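Local coordinates for protein lactaldehyde dehydrogenase (Escherichia coli, PDB 2IMP) that oxidises L-lactaldehyde irreversibly to L-lactate with NAD(+), also acts strongly on glycolaldehyde and L-glyceraldehyde, and serves in L-fucose and L-rhamnose degradation, at residues I259-A264 / I415-L420; R290-K295 / I401-D406. All coordinates share one frame; numbering follows the deposited sequence.

Contact 1 (I259-A264 / I415-L420); sequences IVMDDA and IYTQNL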
loop_
_atom_site.group_PDB
_atom_site.type_symbol
_atom_site.label_atom_id
_atom_site.label_comp_id
_atom_site.label_asym_id
_atom_site.label_seq_id
_atom_site.Cartn_x
_atom_site.Cartn_y
_atom_site.Cartn_z
ATOM N N ILE A 259 -11.839 30.897 -0.654
ATOM C CA ILE A 259 -11.900 31.644 0.593
ATOM C C ILE A 259 -10.665 32.531 0.873
ATOM O O ILE A 259 -9.550 32.033 1.052
ATOM C CB ILE A 259 -12.088 30.697 1.794
ATOM C CG1 ILE A 259 -13.381 29.901 1.623
ATOM C CG2 ILE A 259 -12.135 31.494 3.092
ATOM C CD1 ILE A 259 -13.604 28.875 2.710
ATOM N N VAL A 260 -10.890 33.839 0.907
ATOM C CA VAL A 260 -9.829 34.802 1.175
ATOM C C VAL A 260 -9.906 35.396 2.599
ATOM O O VAL A 260 -10.784 36.203 2.890
ATOM C CB VAL A 260 -9.881 35.975 0.169
ATOM C CG1 VAL A 260 -8.666 36.881 0.359
ATOM C CG2 VAL A 260 -9.949 35.438 -1.256
ATOM N N MET A 261 -8.998 34.980 3.473
ATOM C CA MET A 261 -8.979 35.488 4.839
ATOM C C MET A 261 -8.312 36.876 4.958
ATOM O O MET A 261 -7.642 37.327 4.030
ATOM C CB MET A 261 -8.261 34.494 5.755
ATOM C CG MET A 261 -8.886 33.108 5.771
ATOM S SD MET A 261 -10.642 33.128 6.196
ATOM C CE MET A 261 -10.541 33.270 7.982
ATOM N N ASP A 262 -8.512 37.551 6.085
ATOM C CA ASP A 262 -7.902 38.862 6.264
ATOM C C ASP A 262 -6.363 38.809 6.264
ATOM O O ASP A 262 -5.703 39.664 5.679
ATOM C CB ASP A 262 -8.385 39.521 7.565
ATOM C CG ASP A 262 -9.854 39.925 7.514
ATOM O OD1 ASP A 262 -10.330 40.326 6.432
ATOM O OD2 ASP A 262 -10.527 39.854 8.564
ATOM N N ASP A 263 -5.821 37.788 6.920
ATOM C CA ASP A 263 -4.379 37.598 7.007
ATOM C C ASP A 263 -3.787 36.936 5.752
ATOM O O ASP A 263 -2.725 36.319 5.804
ATOM C CB ASP A 263 -4.047 36.729 8.220
ATOM C CG ASP A 263 -4.381 35.267 7.992
ATOM O OD1 ASP A 263 -5.453 34.990 7.413
ATOM O OD2 ASP A 263 -3.578 34.398 8.391
ATOM N N ALA A 264 -4.487 37.075 4.635
ATOM C CA ALA A 264 -4.045 36.475 3.389
ATOM C C ALA A 264 -3.193 37.376 2.488
ATOM O O ALA A 264 -3.432 38.579 2.388
ATOM C CB ALA A 264 -5.249 35.982 2.604
ATOM N N ILE A 415 -8.304 28.135 -0.306
ATOM C CA ILE A 415 -8.255 29.123 0.757
ATOM C C ILE A 415 -6.891 29.828 0.864
ATOM O O ILE A 415 -5.848 29.228 0.594
ATOM C CB ILE A 415 -8.608 28.494 2.126
ATOM C CG1 ILE A 415 -8.690 29.589 3.194
ATOM C CG2 ILE A 415 -7.581 27.443 2.502
ATOM C CD1 ILE A 415 -9.178 29.112 4.546
ATOM N N TYR A 416 -6.927 31.105 1.239
ATOM C CA TYR A 416 -5.719 31.908 1.388
ATOM C C TYR A 416 -5.568 32.501 2.790
ATOM O O TYR A 416 -6.369 33.323 3.223
ATOM C CB TYR A 416 -5.706 33.021 0.346
ATOM C CG TYR A 416 -5.887 32.496 -1.052
ATOM C CD1 TYR A 416 -7.148 32.128 -1.517
ATOM C CD2 TYR A 416 -4.790 32.294 -1.889
ATOM C CE1 TYR A 416 -7.316 31.566 -2.780
ATOM C CE2 TYR A 416 -4.947 31.731 -3.155
ATOM C CZ TYR A 416 -6.213 31.369 -3.591
ATOM O OH TYR A 416 -6.379 30.791 -4.829
ATOM N N THR A 417 -4.532 32.058 3.486
ATOM C CA THR A 417 -4.274 32.496 4.844
ATOM C C THR A 417 -2.839 32.166 5.284
ATOM O O THR A 417 -2.129 31.431 4.594
ATOM C CB THR A 417 -5.267 31.811 5.815
ATOM O OG1 THR A 417 -5.003 32.215 7.163
ATOM C CG2 THR A 417 -5.135 30.298 5.718
ATOM N N GLN A 418 -2.428 32.703 6.427
ATOM C CA GLN A 418 -1.086 32.451 6.922
ATOM C C GLN A 418 -1.056 31.836 8.341
ATOM O O GLN A 418 0.015 31.633 8.930
ATOM C CB GLN A 418 -0.280 33.752 6.881
ATOM C CG GLN A 418 -0.410 34.473 5.537
ATOM C CD GLN A 418 0.459 35.717 5.457
ATOM O OE1 GLN A 418 1.249 35.868 4.508
ATOM N NE2 GLN A 418 0.312 36.622 6.408
ATOM N N ASN A 419 -2.243 31.540 8.868
ATOM C CA ASN A 419 -2.360 30.958 10.201
ATOM C C ASN A 419 -2.462 29.401 10.214
ATOM O O ASN A 419 -3.362 28.814 9.606
ATOM C CB ASN A 419 -3.562 31.576 10.919
ATOM C CG ASN A 419 -3.721 31.071 12.347
ATOM O OD1 ASN A 419 -4.173 29.945 12.578
ATOM N ND2 ASN A 419 -3.343 31.903 13.315
ATOM N N LEU A 420 -1.528 28.756 10.903
ATOM C CA LEU A 420 -1.530 27.302 10.970
ATOM C C LEU A 420 -2.904 26.714 11.340
ATOM O O LEU A 420 -3.403 25.808 10.671
ATOM C CB LEU A 420 -0.471 26.808 11.967
ATOM C CG LEU A 420 -0.397 25.289 12.175
ATOM C CD1 LEU A 420 -0.091 24.602 10.855
ATOM C CD2 LEU A 420 0.671 24.956 13.206
#
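Ile259 and Ile415, neighbours on one face of two parallel strands, pack across each other at an angle where the strands end, CG1 of Ile415 lying 3.8 Å from CB of Ile259. With CG1 of Ile415 anti to the backbone N (chi1 -174°), its CD1 reaches past CG2 of Ile259 to the CG of Met261, and Leu397 of helix 397-405 packs on this same patch. The other face of the sheet carries Val260 and Tyr416; the tyrosine ring brings its edge, at CD1, to 3.5 Å from Ile259 O, and Leu268, Ala269 and Ala272 of helix 266-274 pack against the tyrosine. The backbones are joined by Tyr416 N to Ile259 O (2.8 Å) and Met261 N to Tyr416 O (3.1 Å). Beyond the strands, the type I turn from Met261 to Ala264 curls back, setting the Ala264 methyl like a small knob against CB of Tyr416, 3.8 Å away, and the CG of Met261 beside CB of Thr417. The Asp263 carboxylate then reaches over the outgoing chain: Thr417 OG1 donates to the syn lone pair of OD1 at 2.8 Å, and Gln418 N meets OD2 from above the carboxylate plane, also at 2.8 Å. An alanine in place of Asp263 would probably leave Gln418 N and the Thr417 hydroxyl without their acceptor and set the 417-419 chain freer to move. Since Gln418 also makes a backbone hydrogen bond to the second subunit, the carboxylate probably helps set the path of a chain bordering that subunit, its negative charge probably eased by the two donors.

Contact 2 (R290-K295 / I401-D406); sequences RVYVQK and ISMAND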
loop_
_atom_site.group_PDB
_atom_site.type_symbol
_atom_site.label_atom_id
_atom_site.label_comp_id
_atom_site.label_asym_id
_atom_site.label_seq_id
_atom_site.Cartn_x
_atom_site.Cartn_y
_atom_site.Cartn_z
ATOM N N ARG A 290 -16.987 30.932 -7.164
ATOM C CA ARG A 290 -17.605 31.473 -5.961
ATOM C C ARG A 290 -16.523 32.050 -5.029
ATOM O O ARG A 290 -15.794 31.301 -4.383
ATOM C CB ARG A 290 -18.379 30.390 -5.203
ATOM C CG ARG A 290 -19.643 29.905 -5.887
ATOM C CD ARG A 290 -20.448 28.997 -4.953
ATOM N NE ARG A 290 -19.800 27.709 -4.717
ATOM C CZ ARG A 290 -19.862 27.042 -3.568
ATOM N NH1 ARG A 290 -20.536 27.545 -2.542
ATOM N NH2 ARG A 290 -19.260 25.866 -3.446
ATOM N N VAL A 291 -16.419 33.370 -4.977
ATOM C CA VAL A 291 -15.400 33.998 -4.155
ATOM C C VAL A 291 -15.889 34.586 -2.813
ATOM O O VAL A 291 -16.681 35.528 -2.786
ATOM C CB VAL A 291 -14.680 35.109 -4.952
ATOM C CG1 VAL A 291 -13.470 35.597 -4.187
ATOM C CG2 VAL A 291 -14.273 34.585 -6.320
ATOM N N TYR A 292 -15.409 34.009 -1.716
ATOM C CA TYR A 292 -15.761 34.482 -0.386
ATOM C C TYR A 292 -14.621 35.288 0.263
ATOM O O TYR A 292 -13.532 34.764 0.495
ATOM C CB TYR A 292 -16.143 33.307 0.523
ATOM C CG TYR A 292 -17.287 32.476 -0.013
ATOM C CD1 TYR A 292 -17.056 31.429 -0.903
ATOM C CD2 TYR A 292 -18.608 32.773 0.324
ATOM C CE1 TYR A 292 -18.107 30.699 -1.448
ATOM C CE2 TYR A 292 -19.671 32.050 -0.218
ATOM C CZ TYR A 292 -19.410 31.015 -1.104
ATOM O OH TYR A 292 -20.450 30.304 -1.660
ATOM N N VAL A 293 -14.888 36.563 0.534
ATOM C CA VAL A 293 -13.897 37.452 1.132
ATOM C C VAL A 293 -14.348 38.058 2.473
ATOM O O VAL A 293 -15.423 38.652 2.542
ATOM C CB VAL A 293 -13.584 38.613 0.171
ATOM C CG1 VAL A 293 -12.384 39.399 0.671
ATOM C CG2 VAL A 293 -13.351 38.077 -1.231
ATOM N N GLN A 294 -13.547 37.924 3.526
ATOM C CA GLN A 294 -13.985 38.503 4.786
ATOM C C GLN A 294 -13.782 40.023 4.915
ATOM O O GLN A 294 -12.899 40.606 4.287
ATOM C CB GLN A 294 -13.368 37.785 5.994
ATOM C CG GLN A 294 -11.870 37.802 6.122
ATOM C CD GLN A 294 -11.430 37.238 7.464
ATOM O OE1 GLN A 294 -10.241 37.034 7.712
ATOM N NE2 GLN A 294 -12.396 36.989 8.342
ATOM N N LYS A 295 -14.640 40.629 5.725
ATOM C CA LYS A 295 -14.656 42.065 5.979
ATOM C C LYS A 295 -13.273 42.754 6.097
ATOM O O LYS A 295 -12.930 43.627 5.303
ATOM C CB LYS A 295 -15.457 42.334 7.256
ATOM C CG LYS A 295 -16.763 41.546 7.367
ATOM C CD LYS A 295 -17.780 41.956 6.312
ATOM C CE LYS A 295 -19.107 41.239 6.525
ATOM N NZ LYS A 295 -20.167 41.732 5.598
ATOM N N ILE A 401 -16.533 28.508 5.461
ATOM C CA ILE A 401 -16.518 27.064 5.277
ATOM C C ILE A 401 -17.938 26.512 5.081
ATOM O O ILE A 401 -18.184 25.674 4.213
ATOM C CB ILE A 401 -15.877 26.353 6.491
ATOM C CG1 ILE A 401 -14.389 26.698 6.568
ATOM C CG2 ILE A 401 -16.065 24.845 6.380
ATOM C CD1 ILE A 401 -13.677 26.050 7.729
ATOM N N SER A 402 -18.857 27.017 5.897
ATOM C CA SER A 402 -20.250 26.615 5.834
ATOM C C SER A 402 -20.918 26.973 4.495
ATOM O O SER A 402 -21.687 26.181 3.950
ATOM C CB SER A 402 -21.026 27.257 6.982
ATOM O OG SER A 402 -22.393 26.912 6.907
ATOM N N MET A 403 -20.617 28.164 3.978
ATOM C CA MET A 403 -21.173 28.590 2.698
ATOM C C MET A 403 -20.544 27.846 1.505
ATOM O O MET A 403 -21.223 27.527 0.528
ATOM C CB MET A 403 -21.009 30.104 2.518
ATOM C CG MET A 403 -21.879 30.925 3.465
ATOM S SD MET A 403 -21.868 32.697 3.119
ATOM C CE MET A 403 -20.482 33.204 4.098
ATOM N N ALA A 404 -19.244 27.583 1.596
ATOM C CA ALA A 404 -18.566 26.837 0.547
ATOM C C ALA A 404 -19.155 25.411 0.436
ATOM O O ALA A 404 -19.420 24.916 -0.659
ATOM C CB ALA A 404 -17.066 26.766 0.835
ATOM N N ASN A 405 -19.367 24.781 1.591
ATOM C CA ASN A 405 -19.948 23.443 1.628
ATOM C C ASN A 405 -21.412 23.414 1.178
ATOM O O ASN A 405 -21.931 22.369 0.795
ATOM C CB ASN A 405 -19.855 22.840 3.032
ATOM C CG ASN A 405 -18.446 22.444 3.400
ATOM O OD1 ASN A 405 -17.632 22.147 2.529
ATOM N ND2 ASN A 405 -18.151 22.421 4.694
ATOM N N ASP A 406 -22.061 24.572 1.236
ATOM C CA ASP A 406 -23.452 24.682 0.822
ATOM C C ASP A 406 -23.602 24.648 -0.708
ATOM O O ASP A 406 -23.918 25.653 -1.348
ATOM C CB ASP A 406 -24.063 25.968 1.382
ATOM C CG ASP A 406 -25.508 26.149 0.970
ATOM O OD1 ASP A 406 -26.291 25.187 1.122
ATOM O OD2 ASP A 406 -25.862 27.248 0.497
#
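Arg290 reaches from its strand to the C-terminal end of helix 397-405 and places its guanidinium edge-on to two backbone carbonyls. Its chain leaves with CG anti to the carbonyl carbon, runs extended through chi2, then bends at chi3 (-70°), which turns the flat group to the helix end. NH2 donates to Ala404 O at 2.9 Å, in the carbonyl plane and on a lone pair, with an N-H...O angle of 163°. NH1 bonds to Met403 O at 3.1 Å, less straight, and more weakly to Ala404 O; it also makes a weak bond to Tyr292 OH. NE is taken by Lys255 O, so the guanidinium is fixed in rotation on more than one edge. Tyr292 leans to the helix obliquely, its CE2 3.6 Å from CB of Met403. The methionine sulfur sits 5.2 Å from the ring centroid, a Met-aromatic contact well off the ring normal. The tyrosine hydroxyl also bonds Gln375. The axes of strand 290-294 and helix segment 401-405 pass 9.9 Å apart and run nearly antiparallel (171°): helix-on-sheet packing of an alpha/beta domain, with an arginine binding carbonyls at the helix C-terminus.

How the contacts relate
Contacts 1 and 2 share one sheet, their centres 12 Å apart: contact 1 joins two of its strands, and contact 2 lays a helix against it. Strands 257-260 and 290-294 are neighbours in that sheet, joined directly where Val260 N approaches Tyr292 O at 2.8 Å. Gln294 OE1 also lies close to Asp262 N, probably a hydrogen bond, though the modelled distance is doubtfully short. Helix 397-405 leads straight into strand 409-416, so the helix packed in contact 2 delivers the strand paired in contact 1; along the chain, contact 2 is nested within the loop that contact 1 closes. Contact 2 lies away from the annotated sites, whereas the Tyr416 side chain is about 11 Å from that of Asn286, a lactate-binding residue.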